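Local structure of Tetur07g02040 (Tetranychus urticae, 6BDJ) at residues 88-91 with 95-98; 121-126 with 131-136; 136-141 with 164-169; 148-153 with 158-163. The protein probably cleaves the aromatic ring of catechol-type compounds between the two hydroxyl-bearing carbons, as an intradiol dioxygenase that uses a ferric iron and molecular oxygen. One frame throughout, in Å; residues are numbered along the deposited sequence. Where two conformers were deposited one is given.

Contact 1: residues 88-91 with 95-98. With FE (Fe (III) ion), chain C.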
loop_
_atom_site.group_PDB
_atom_site.type_symbol
_atom_site.label_atom_id
_atom_site.label_comp_id
_atom_site.label_asym_id
_atom_site.label_seq_id
_atom_site.Cartn_x
_atom_site.Cartn_y
_atom_site.Cartn_z
ATOM N N TRP A 88 3.651 -1.077 -2.510
ATOM C CA TRP A 88 3.530 -1.123 -3.946
ATOM C C TRP A 88 2.104 -0.849 -4.331
ATOM O O TRP A 88 1.150 -1.133 -3.579
ATOM C CB TRP A 88 4.044 -2.444 -4.556
ATOM C CG TRP A 88 3.226 -3.723 -4.225
ATOM C CD1 TRP A 88 2.454 -4.482 -5.089
ATOM C CD2 TRP A 88 3.191 -4.404 -2.976
ATOM N NE1 TRP A 88 1.942 -5.576 -4.439
ATOM C CE2 TRP A 88 2.359 -5.550 -3.139
ATOM C CE3 TRP A 88 3.750 -4.151 -1.726
ATOM C CZ2 TRP A 88 2.095 -6.443 -2.090
ATOM C CZ3 TRP A 88 3.491 -5.049 -0.687
ATOM C CH2 TRP A 88 2.674 -6.175 -0.879
ATOM N N GLN A 89 1.961 -0.237 -5.499
ATOM C CA GLN A 89 0.665 0.261 -5.932
ATOM C C GLN A 89 0.664 0.415 -7.459
ATOM O O GLN A 89 1.708 0.545 -8.086
ATOM C CB GLN A 89 0.384 1.599 -5.269
ATOM C CG GLN A 89 1.281 2.718 -5.771
ATOM C CD GLN A 89 1.046 4.049 -5.091
ATOM O OE1 GLN A 89 1.438 4.254 -3.952
ATOM N NE2 GLN A 89 0.453 4.978 -5.816
ATOM N N PRO A 90 -0.516 0.451 -8.059
ATOM C CA PRO A 90 -0.550 0.732 -9.500
ATOM C C PRO A 90 -0.502 2.204 -9.835
ATOM O O PRO A 90 -0.903 3.044 -9.015
ATOM C CB PRO A 90 -1.890 0.172 -9.916
ATOM C CG PRO A 90 -2.754 0.305 -8.712
ATOM C CD PRO A 90 -1.873 0.308 -7.501
ATOM N N ASP A 91 -0.059 2.520 -11.050
ATOM C CA ASP A 91 -0.122 3.902 -11.545
ATOM C C ASP A 91 -1.558 4.340 -11.837
ATOM O O ASP A 91 -2.492 3.543 -11.700
ATOM C CB ASP A 91 0.851 4.129 -12.728
ATOM C CG ASP A 91 0.335 3.655 -14.071
ATOM O OD1 ASP A 91 -0.823 3.244 -14.218
ATOM O OD2 ASP A 91 1.113 3.742 -15.028
ATOM N N ILE A 95 -1.671 0.132 -13.800
ATOM C CA ILE A 95 -0.559 -0.736 -14.168
ATOM C C ILE A 95 0.423 -0.870 -12.999
ATOM O O ILE A 95 0.733 0.112 -12.331
ATOM C CB ILE A 95 0.198 -0.153 -15.378
ATOM C CG1 ILE A 95 -0.705 -0.062 -16.617
ATOM C CG2 ILE A 95 1.414 -0.989 -15.718
ATOM C CD1 ILE A 95 -1.446 -1.340 -17.008
ATOM N N TYR A 96 0.867 -2.097 -12.756
ATOM C CA TYR A 96 1.899 -2.384 -11.784
ATOM C C TYR A 96 3.219 -2.565 -12.515
ATOM O O TYR A 96 3.295 -3.318 -13.484
ATOM C CB TYR A 96 1.600 -3.674 -11.043
ATOM C CG TYR A 96 0.551 -3.521 -9.968
ATOM C CD1 TYR A 96 0.903 -3.141 -8.702
ATOM C CD2 TYR A 96 -0.793 -3.734 -10.247
ATOM C CE1 TYR A 96 -0.048 -3.011 -7.695
ATOM C CE2 TYR A 96 -1.764 -3.612 -9.254
ATOM C CZ TYR A 96 -1.383 -3.256 -7.968
ATOM O OH TYR A 96 -2.334 -3.096 -7.005
ATOM N N SER A 97 4.255 -1.898 -12.005
ATOM C CA SER A 97 5.621 -2.028 -12.509
ATOM C C SER A 97 6.088 -3.455 -12.332
ATOM O O SER A 97 5.746 -4.097 -11.340
ATOM C CB SER A 97 6.541 -1.057 -11.814
ATOM O OG SER A 97 6.747 -1.297 -10.429
ATOM N N GLY A 98 6.765 -3.974 -13.353
ATOM C CA GLY A 98 7.088 -5.378 -13.420
ATOM C C GLY A 98 6.059 -6.259 -14.103
ATOM O O GLY A 98 6.400 -7.344 -14.588
HETATM FE FE FE C . -3.312 -4.507 -6.097
HETATM O O HOH W 1 3.899 -0.422 -9.481
HETATM O O HOH W 2 -2.689 -6.530 -6.562
#

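Contact 2: residues 121-126 with 131-136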
loop_
_atom_site.group_PDB
_atom_site.type_symbol
_atom_site.label_atom_id
_atom_site.label_comp_id
_atom_site.label_asym_id
_atom_site.label_seq_id
_atom_site.Cartn_x
_atom_site.Cartn_y
_atom_site.Cartn_z
ATOM N N GLY A 121 8.503 0.795 -3.158
ATOM C CA GLY A 121 9.670 1.135 -2.338
ATOM C C GLY A 121 9.635 0.504 -0.978
ATOM O O GLY A 121 8.589 -0.006 -0.565
ATOM N N THR A 122 10.772 0.605 -0.296
ATOM C CA THR A 122 10.974 0.109 1.041
ATOM C C THR A 122 11.513 1.220 1.897
ATOM O O THR A 122 12.363 1.980 1.439
ATOM C CB THR A 122 12.000 -1.024 1.044
ATOM O OG1 THR A 122 11.632 -1.999 0.064
ATOM C CG2 THR A 122 12.055 -1.695 2.414
ATOM N N GLN A 123 11.032 1.331 3.136
ATOM C CA GLN A 123 11.671 2.197 4.141
ATOM C C GLN A 123 11.743 1.474 5.502
ATOM O O GLN A 123 10.882 0.654 5.836
ATOM C CB GLN A 123 10.910 3.510 4.282
ATOM C CG GLN A 123 10.994 4.432 3.067
ATOM C CD GLN A 123 12.333 5.147 3.009
ATOM O OE1 GLN A 123 13.297 4.664 2.416
ATOM N NE2 GLN A 123 12.414 6.260 3.682
ATOM N N VAL A 124 12.762 1.790 6.271
ATOM C CA VAL A 124 13.038 1.145 7.538
ATOM C C VAL A 124 12.507 2.110 8.573
ATOM O O VAL A 124 12.819 3.318 8.487
ATOM C CB VAL A 124 14.557 0.944 7.717
ATOM C CG1 VAL A 124 14.894 0.341 9.097
ATOM C CG2 VAL A 124 15.111 0.071 6.593
ATOM N N THR A 125 11.702 1.599 9.518
ATOM C CA THR A 125 11.149 2.427 10.600
ATOM C C THR A 125 12.263 3.023 11.462
ATOM O O THR A 125 13.282 2.364 11.710
ATOM C CB THR A 125 10.190 1.637 11.531
ATOM O OG1 THR A 125 10.854 0.466 12.048
ATOM C CG2 THR A 125 8.909 1.236 10.776
ATOM N N ASN A 126 12.041 4.259 11.919
ATOM C CA ASN A 126 12.957 4.983 12.811
ATOM C C ASN A 126 12.664 4.666 14.295
ATOM O O ASN A 126 11.925 3.719 14.580
ATOM C CB ASN A 126 12.920 6.492 12.490
ATOM C CG ASN A 126 11.571 7.155 12.762
ATOM O OD1 ASN A 126 10.670 6.600 13.404
ATOM N ND2 ASN A 126 11.435 8.378 12.247
ATOM N N VAL A 131 7.735 5.492 9.006
ATOM C CA VAL A 131 8.282 5.669 7.635
ATOM C C VAL A 131 7.393 6.633 6.855
ATOM O O VAL A 131 6.211 6.748 7.146
ATOM C CB VAL A 131 8.365 4.369 6.825
ATOM C CG1 VAL A 131 9.363 3.414 7.450
ATOM C CG2 VAL A 131 6.997 3.705 6.691
ATOM N N THR A 132 7.967 7.304 5.865
ATOM C CA THR A 132 7.218 8.182 4.984
ATOM C C THR A 132 7.633 7.902 3.561
ATOM O O THR A 132 8.828 7.788 3.253
ATOM C CB THR A 132 7.432 9.662 5.340
ATOM O OG1 THR A 132 6.944 9.885 6.669
ATOM C CG2 THR A 132 6.671 10.586 4.377
ATOM N N PHE A 133 6.631 7.766 2.694
ATOM C CA PHE A 133 6.861 7.581 1.279
ATOM C C PHE A 133 6.270 8.764 0.512
ATOM O O PHE A 133 5.210 9.262 0.861
ATOM C CB PHE A 133 6.174 6.314 0.800
ATOM C CG PHE A 133 6.762 5.055 1.334
ATOM C CD1 PHE A 133 7.808 4.453 0.687
ATOM C CD2 PHE A 133 6.212 4.432 2.441
ATOM C CE1 PHE A 133 8.338 3.270 1.155
ATOM C CE2 PHE A 133 6.737 3.244 2.926
ATOM C CZ PHE A 133 7.807 2.667 2.286
ATOM N N GLU A 134 6.950 9.176 -0.549
ATOM C CA GLU A 134 6.436 10.187 -1.482
ATOM C C GLU A 134 5.960 9.422 -2.687
ATOM O O GLU A 134 6.765 8.847 -3.412
ATOM C CB GLU A 134 7.524 11.184 -1.877
ATOM C CG GLU A 134 8.112 11.914 -0.676
ATOM C CD GLU A 134 9.112 12.995 -1.054
ATOM O OE1 GLU A 134 9.685 12.951 -2.159
ATOM O OE2 GLU A 134 9.283 13.928 -0.250
ATOM N N THR A 135 4.646 9.373 -2.860
ATOM C CA THR A 135 4.045 8.555 -3.882
ATOM C C THR A 135 2.978 9.341 -4.589
ATOM O O THR A 135 2.988 10.570 -4.569
ATOM C CB THR A 135 3.544 7.219 -3.302
ATOM O OG1 THR A 135 3.083 6.378 -4.357
ATOM C CG2 THR A 135 2.465 7.390 -2.255
ATOM N N LEU A 136 2.108 8.645 -5.305
ATOM C CA LEU A 136 0.969 9.279 -5.934
ATOM C C LEU A 136 -0.283 8.620 -5.398
ATOM O O LEU A 136 -0.249 7.472 -4.957
ATOM C CB LEU A 136 1.038 9.086 -7.449
ATOM C CG LEU A 136 2.284 9.607 -8.192
ATOM C CD1 LEU A 136 2.178 9.204 -9.656
ATOM C CD2 LEU A 136 2.449 11.117 -8.060
#

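Contact 3: residues 136-141 with 164-169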
loop_
_atom_site.group_PDB
_atom_site.type_symbol
_atom_site.label_atom_id
_atom_site.label_comp_id
_atom_site.label_asym_id
_atom_site.label_seq_id
_atom_site.Cartn_x
_atom_site.Cartn_y
_atom_site.Cartn_z
ATOM N N LEU A 136 2.108 8.645 -5.305
ATOM C CA LEU A 136 0.969 9.279 -5.934
ATOM C C LEU A 136 -0.283 8.620 -5.398
ATOM O O LEU A 136 -0.249 7.472 -4.957
ATOM C CB LEU A 136 1.038 9.086 -7.449
ATOM C CG LEU A 136 2.284 9.607 -8.192
ATOM C CD1 LEU A 136 2.178 9.204 -9.656
ATOM C CD2 LEU A 136 2.449 11.117 -8.060
ATOM N N PHE A 137 -1.401 9.323 -5.476
ATOM C CA PHE A 137 -2.674 8.659 -5.293
ATOM C C PHE A 137 -2.784 7.511 -6.337
ATOM O O PHE A 137 -2.532 7.726 -7.516
ATOM C CB PHE A 137 -3.829 9.644 -5.386
ATOM C CG PHE A 137 -5.126 9.058 -4.930
ATOM C CD1 PHE A 137 -5.889 8.299 -5.804
ATOM C CD2 PHE A 137 -5.561 9.212 -3.618
ATOM C CE1 PHE A 137 -7.073 7.713 -5.392
ATOM C CE2 PHE A 137 -6.744 8.620 -3.192
ATOM C CZ PHE A 137 -7.493 7.859 -4.074
ATOM N N PRO A 138 -3.115 6.281 -5.891
ATOM C CA PRO A 138 -3.105 5.131 -6.781
ATOM C C PRO A 138 -4.255 5.151 -7.755
ATOM O O PRO A 138 -5.331 5.668 -7.435
ATOM C CB PRO A 138 -3.238 3.946 -5.831
ATOM C CG PRO A 138 -4.051 4.479 -4.718
ATOM C CD PRO A 138 -3.523 5.894 -4.537
ATOM N N GLY A 139 -4.026 4.600 -8.941
ATOM C CA GLY A 139 -5.120 4.259 -9.840
ATOM C C GLY A 139 -5.704 2.947 -9.342
ATOM O O GLY A 139 -5.501 2.548 -8.192
ATOM N N HIS A 140 -6.440 2.263 -10.189
ATOM C CA HIS A 140 -6.922 0.965 -9.803
ATOM C C HIS A 140 -7.228 0.147 -10.979
ATOM O O HIS A 140 -7.511 0.631 -12.086
ATOM C CB HIS A 140 -8.229 1.060 -9.001
ATOM C CG HIS A 140 -9.283 1.906 -9.650
ATOM N ND1 HIS A 140 -10.234 1.394 -10.503
ATOM C CD2 HIS A 140 -9.508 3.239 -9.584
ATOM C CE1 HIS A 140 -11.005 2.378 -10.930
ATOM N NE2 HIS A 140 -10.591 3.505 -10.380
ATOM N N TYR A 141 -7.392 -1.136 -10.684
ATOM C CA TYR A 141 -7.767 -2.146 -11.622
ATOM C C TYR A 141 -9.272 -2.148 -11.807
ATOM O O TYR A 141 -9.991 -1.395 -11.140
ATOM C CB TYR A 141 -7.374 -3.479 -10.986
ATOM C CG TYR A 141 -6.183 -4.123 -11.608
ATOM C CD1 TYR A 141 -4.978 -3.469 -11.650
ATOM C CD2 TYR A 141 -6.259 -5.389 -12.154
ATOM C CE1 TYR A 141 -3.867 -4.058 -12.206
ATOM C CE2 TYR A 141 -5.156 -5.983 -12.726
ATOM C CZ TYR A 141 -3.959 -5.304 -12.750
ATOM O OH TYR A 141 -2.827 -5.854 -13.314
ATOM N N ILE A 164 -3.968 -0.543 2.112
ATOM C CA ILE A 164 -4.376 0.777 2.543
ATOM C C ILE A 164 -5.525 1.212 1.641
ATOM O O ILE A 164 -5.414 1.179 0.415
ATOM C CB ILE A 164 -3.208 1.763 2.413
ATOM C CG1 ILE A 164 -1.995 1.256 3.196
ATOM C CG2 ILE A 164 -3.622 3.146 2.892
ATOM C CD1 ILE A 164 -0.701 1.987 2.935
ATOM N N PHE A 165 -6.621 1.634 2.252
ATOM C CA PHE A 165 -7.795 2.120 1.530
ATOM C C PHE A 165 -7.976 3.612 1.763
ATOM O O PHE A 165 -7.355 4.201 2.639
ATOM C CB PHE A 165 -9.017 1.314 1.971
ATOM C CG PHE A 165 -8.895 -0.156 1.666
ATOM C CD1 PHE A 165 -9.070 -0.614 0.378
ATOM C CD2 PHE A 165 -8.534 -1.073 2.645
ATOM C CE1 PHE A 165 -8.923 -1.962 0.062
ATOM C CE2 PHE A 165 -8.395 -2.427 2.352
ATOM C CZ PHE A 165 -8.610 -2.878 1.056
ATOM N N PHE A 166 -8.844 4.205 0.955
ATOM C CA PHE A 166 -9.130 5.649 1.000
ATOM C C PHE A 166 -10.586 5.903 1.334
ATOM O O PHE A 166 -11.476 5.096 0.983
ATOM C CB PHE A 166 -8.746 6.284 -0.320
ATOM C CG PHE A 166 -7.289 6.129 -0.619
ATOM C CD1 PHE A 166 -6.385 7.061 -0.150
ATOM C CD2 PHE A 166 -6.811 4.997 -1.260
ATOM C CE1 PHE A 166 -5.015 6.921 -0.384
ATOM C CE2 PHE A 166 -5.449 4.836 -1.491
ATOM C CZ PHE A 166 -4.549 5.808 -1.048
ATOM N N ASP A 167 -10.835 7.015 2.033
ATOM C CA ASP A 167 -12.215 7.373 2.384
ATOM C C ASP A 167 -12.936 7.728 1.091
ATOM O O ASP A 167 -12.309 8.262 0.162
ATOM C CB ASP A 167 -12.282 8.489 3.446
ATOM C CG ASP A 167 -11.832 9.835 2.915
ATOM O OD1 ASP A 167 -10.609 10.017 2.732
ATOM O OD2 ASP A 167 -12.705 10.712 2.664
ATOM N N GLU A 168 -14.216 7.370 1.020
ATOM C CA GLU A 168 -14.978 7.402 -0.231
ATOM C C GLU A 168 -15.051 8.810 -0.800
ATOM O O GLU A 168 -14.958 8.995 -2.013
ATOM C CB GLU A 168 -16.388 6.864 -0.003
ATOM N N SER A 169 -15.210 9.788 0.088
ATOM C CA SER A 169 -15.326 11.185 -0.308
ATOM C C SER A 169 -14.046 11.684 -0.975
ATOM O O SER A 169 -14.105 12.302 -2.027
ATOM C CB SER A 169 -15.664 12.043 0.912
ATOM O OG SER A 169 -14.578 12.073 1.817
#

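Contact 4: residues 148-153 with 158-163. With FE (Fe (III) ion), chain C.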
loop_
_atom_site.group_PDB
_atom_site.type_symbol
_atom_site.label_atom_id
_atom_site.label_comp_id
_atom_site.label_asym_id
_atom_site.label_seq_id
_atom_site.Cartn_x
_atom_site.Cartn_y
_atom_site.Cartn_z
ATOM N N ILE A 148 -3.341 0.838 -1.824
ATOM C CA ILE A 148 -1.901 0.659 -1.816
ATOM C C ILE A 148 -1.610 -0.553 -0.960
ATOM O O ILE A 148 -2.100 -0.652 0.184
ATOM C CB ILE A 148 -1.195 1.872 -1.198
ATOM C CG1 ILE A 148 -1.417 3.123 -2.069
ATOM C CG2 ILE A 148 0.318 1.613 -1.051
ATOM C CD1 ILE A 148 -0.961 4.442 -1.449
ATOM N N HIS A 149 -0.800 -1.463 -1.479
ATOM C CA HIS A 149 -0.356 -2.584 -0.691
ATOM C C HIS A 149 0.808 -2.249 0.189
ATOM O O HIS A 149 1.597 -1.360 -0.143
ATOM C CB HIS A 149 0.145 -3.680 -1.566
ATOM C CG HIS A 149 -0.871 -4.275 -2.448
ATOM N ND1 HIS A 149 -1.538 -5.444 -2.121
ATOM C CD2 HIS A 149 -1.307 -3.905 -3.667
ATOM C CE1 HIS A 149 -2.346 -5.763 -3.113
ATOM N NE2 HIS A 149 -2.222 -4.845 -4.056
ATOM N N TYR A 150 0.975 -3.046 1.245
ATOM C CA TYR A 150 2.117 -2.922 2.137
ATOM C C TYR A 150 2.426 -4.264 2.773
ATOM O O TYR A 150 1.528 -5.083 3.006
ATOM C CB TYR A 150 1.905 -1.839 3.204
ATOM C CG TYR A 150 0.980 -2.234 4.327
ATOM C CD1 TYR A 150 -0.391 -2.035 4.232
ATOM C CD2 TYR A 150 1.474 -2.794 5.487
ATOM C CE1 TYR A 150 -1.246 -2.406 5.267
ATOM C CE2 TYR A 150 0.637 -3.179 6.517
ATOM C CZ TYR A 150 -0.724 -2.983 6.406
ATOM O OH TYR A 150 -1.539 -3.371 7.461
ATOM N N ARG A 151 3.701 -4.483 3.039
ATOM C CA ARG A 151 4.182 -5.693 3.650
ATOM C C ARG A 151 5.332 -5.329 4.556
ATOM O O ARG A 151 6.187 -4.522 4.183
ATOM C CB ARG A 151 4.624 -6.662 2.564
ATOM C CG ARG A 151 5.496 -7.806 3.021
ATOM C CD ARG A 151 5.469 -8.916 1.971
ATOM N NE ARG A 151 6.592 -9.813 2.142
ATOM C CZ ARG A 151 6.763 -11.017 1.591
ATOM N NH1 ARG A 151 5.846 -11.587 0.809
ATOM N NH2 ARG A 151 7.895 -11.685 1.850
ATOM N N ILE A 152 5.342 -5.897 5.756
ATOM C CA ILE A 152 6.308 -5.531 6.804
ATOM C C ILE A 152 7.130 -6.719 7.246
ATOM O O ILE A 152 6.584 -7.749 7.644
ATOM C CB ILE A 152 5.620 -4.933 8.032
ATOM C CG1 ILE A 152 4.755 -3.757 7.576
ATOM C CG2 ILE A 152 6.659 -4.470 9.051
ATOM C CD1 ILE A 152 3.770 -3.269 8.602
ATOM N N HIS A 153 8.449 -6.551 7.218
ATOM C CA HIS A 153 9.363 -7.550 7.739
ATOM C C HIS A 153 9.941 -7.020 9.020
ATOM O O HIS A 153 10.368 -5.863 9.070
ATOM C CB HIS A 153 10.499 -7.855 6.780
ATOM C CG HIS A 153 10.056 -8.403 5.461
ATOM N ND1 HIS A 153 10.951 -8.805 4.493
ATOM C CD2 HIS A 153 8.819 -8.648 4.960
ATOM C CE1 HIS A 153 10.291 -9.268 3.449
ATOM N NE2 HIS A 153 8.994 -9.176 3.702
ATOM N N VAL A 158 8.088 -12.252 7.903
ATOM C CA VAL A 158 7.040 -11.492 7.256
ATOM C C VAL A 158 5.977 -11.332 8.336
ATOM O O VAL A 158 5.211 -12.252 8.591
ATOM C CB VAL A 158 6.453 -12.216 6.027
ATOM C CG1 VAL A 158 5.529 -11.269 5.267
ATOM C CG2 VAL A 158 7.555 -12.749 5.119
ATOM N N ALA A 159 5.955 -10.174 8.983
ATOM C CA ALA A 159 5.137 -9.963 10.150
ATOM C C ALA A 159 3.692 -9.592 9.841
ATOM O O ALA A 159 2.786 -9.910 10.627
ATOM C CB ALA A 159 5.789 -8.918 11.035
ATOM N N HIS A 160 3.477 -8.907 8.715
ATOM C CA HIS A 160 2.174 -8.328 8.410
ATOM C C HIS A 160 2.087 -7.896 6.970
ATOM O O HIS A 160 3.000 -7.259 6.461
ATOM C CB HIS A 160 1.898 -7.126 9.326
ATOM C CG HIS A 160 0.458 -6.716 9.373
ATOM N ND1 HIS A 160 -0.361 -6.999 10.443
ATOM C CD2 HIS A 160 -0.307 -6.040 8.482
ATOM C CE1 HIS A 160 -1.571 -6.515 10.210
ATOM N NE2 HIS A 160 -1.561 -5.917 9.032
ATOM N N ILE A 161 0.994 -8.243 6.316
ATOM C CA ILE A 161 0.706 -7.871 4.944
ATOM C C ILE A 161 -0.683 -7.263 4.950
ATOM O O ILE A 161 -1.622 -7.805 5.562
ATOM C CB ILE A 161 0.690 -9.087 4.002
ATOM C CG1 ILE A 161 2.074 -9.709 3.903
ATOM C CG2 ILE A 161 0.172 -8.691 2.603
ATOM C CD1 ILE A 161 2.100 -11.070 3.227
ATOM N N GLY A 162 -0.840 -6.159 4.257
ATOM C CA GLY A 162 -2.132 -5.503 4.206
ATOM C C GLY A 162 -2.315 -4.621 3.008
ATOM O O GLY A 162 -1.558 -4.696 2.018
ATOM N N GLN A 163 -3.393 -3.851 3.093
ATOM C CA GLN A 163 -3.794 -2.926 2.063
ATOM C C GLN A 163 -4.322 -1.673 2.712
ATOM O O GLN A 163 -5.020 -1.734 3.710
ATOM C CB GLN A 163 -4.848 -3.552 1.166
ATOM C CG GLN A 163 -4.266 -4.638 0.276
ATOM C CD GLN A 163 -5.249 -5.222 -0.723
ATOM O OE1 GLN A 163 -6.230 -4.570 -1.110
ATOM N NE2 GLN A 163 -4.981 -6.451 -1.156
HETATM FE FE FE C . -3.312 -4.507 -6.097
HETATM O O HOH W 3 -1.292 -6.680 0.295
HETATM O O HOH W 2 -2.689 -6.530 -6.562
#

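Contact 1: residues 88-91 with 95-98
The backbones of 88-91 and 95-98 approach most closely at P90 and Y96, whose CA atoms are 4.6 Å apart, and D91 N donates to I95 O over 2.8 Å. The reverse bond uses a side chain: I95 N gives its hydrogen to D91 OD1 at 3.3 Å, reaching the carboxylate from above its plane (57° out of it). The torsion of D91 (chi1 81°) sets CG between its own N and carbonyl carbon, which brings OD1 to I95 N and also alongside I95 CB. OD1 is hydrogen-bonded to S93 OG as well, while OD2 forms a salt bridge with R60. Beyond this turn, water 1 joins the segments by donating to Q89 O and accepting from S97 N. Apart from W88, which ends strand 84-88, both segments lie in the loop leading to strand 120-124, and Y96 is one of the two tyrosines with which intradiol dioxygenases hold ferric iron: its OH lies 1.9 Å from the metal. P90 covers one face of the Y96 ring in a CH-pi contact, with CB 4.0 Å from the centroid and 15° off the normal. The proline's CD reaches the phenolic end, 3.5 Å from Y96 OH. W88 meets the ring obliquely, its CD1 3.9 Å from Y96 CE1, and its indole also stacks on the iron ligand H149.

Contact 2: residues 121-126 with 131-136
Q123 lays its aliphatic part over two residues of the facing strand: its CB packs on V131 CG1 at 3.5 Å, and its CG lies at the same distance from F133 CE1. Q123 CG stands beside its own backbone N (chi1 -69°), which brings it against the CE1-CZ side of the F133 ring. V131 contributes one branch. Its CG1, anti to the carbonyl carbon (chi1 -65°), fits between the CB of Q123 and the backbone leading into T125, 3.6 Å from T125 N, and also meets T125 CG2 at 4.0 Å. The F133 ring points its far end at the backbone of 121-123: T122 N lies at its edge in the ring plane, and G121 O approaches CE1 obliquely at 3.7 Å.

The strand axes are 7.0 Å apart at their closest and run at 153°, so the strands are roughly antiparallel, yet the contact is made by side chains that fill the gap between them. Strands 120-124 and 130-136 are the two outermost in the strand order of the sheet, neighbours in the chain but at opposite ends of the sheet. This agrees with a beta-sandwich arrangement in which the sheet folds back on itself. Strand 84-88 supports the same apolar layer, with V85 against V131 and I87 against F133. At the turn end, T125 OG1 is hydrogen-bonded to A83 N and I80 O, which ties the start of the connection to the loop ahead of strand 84-88.

Contact 3: residues 136-141 with 164-169
One face of the F166 ring carries F137 CE2, 3.4 Å above its plane and displaced toward the rim, while P138 reaches the same ring obliquely with CG 3.5 Å from CE2. The F137 ring in turn has P138 CD over one of its faces, so the three groups are mutually in contact. The two phenyl planes make an angle of 48° with their centroids 4.5 Å apart, an oblique pairing that is neither a parallel stack nor an edge-to-face one. Within it, F137 CE2 comes 3.4 Å from F166 CD1, and F137 CZ lies above F166 CG at 3.9 Å. F137 gets there with its ring carbon CG opposite the backbone N (chi1 -168°), and the two phenylalanine side chains run antiparallel to one another. P138 approaches F166 from the opposite direction, its CD 3.6 Å from F166 CZ.

The contact joins the loop that follows strand 130-136 to F166, near where strand 157-166 gives way to helix 168-175. D167 occupies the N-cap position of that helix. The loop, which also carries Y141, is thereby seated on the beta sheet of the intradiol dioxygenase fold. Around the three buried groups, I148 touches both P138 and F166, with L65 and I206 also packing on F166. F137 O accepts a hydrogen bond from Y180 OH, fixing the loop backbone beside the aromatic pair. Further along, H140 ND1 donates to Y141 O over 2.9 Å, the acceptor lying close to the imidazole plane. Y141 is an iron-binding residue in a structure of this protein, although it does not bind the metal in this model.

Contact 4: residues 148-153 with 158-163
H149 binds the ferric iron through NE2 at 2.3 Å, and Q163 runs alongside its imidazole with NE2 3.4 Å from H149 CE1, the amide and ring planes 59° apart. At the ring edge and in its plane, H149 ND1 donates to water 3 over 2.7 Å, and this water donates in turn to G162 O. The amide of Q163 is held by R144 and the carbonyl of G41. In this model Y96 and H147 are the other protein ligands of the metal.

Behind these groups, strands 148-154 and 157-166 form an antiparallel beta hairpin. Y150 and G162 make a hydrogen-bonded pair, with G162 N to Y150 O at 2.9 Å. The Y150 ring, turned in by chi1 76°, lies over this glycine, with G162 N above its centre; the absence of a side chain there makes room for the phenol. A classic beta bulge sets A159 and H160 opposite I152: A159 N donates to I152 O at 2.8 Å, and the bond from H160 N is weak. R151 extends past V158, whose CG1 covers one face of its guanidinium, while NE donates in plane to H153 NE2 at 2.9 Å and NH1 pairs with E42.

Held at NE2 by the iron and at ND1 by water 3, the H149 ring is pinned at both nitrogens; the ND1 bond may polarise the imidazole and strengthen the iron bond.

Along the chain, contacts 1 and 2 come first, in series, and contact 4 is nested inside the loop closed by contact 3. Centres lie about 13 to 17 Å apart. Contacts 1 and 4 meet at the ferric iron, which receives Y96 from one and H149 from the other, together with water 2. Contacts 2 and 3 share L136, where strand 130-136 passes into the loop, and Q89 of contact 1 bonds to T135 and L136 there. Contacts 3 and 4 both use strand 157-166. Contacts 2, 3 and 4 all reach the same mixed sheet, while the loops of contacts 1 and 3 adjoin the metal site; sheet and loops together bring the iron ligands to one place.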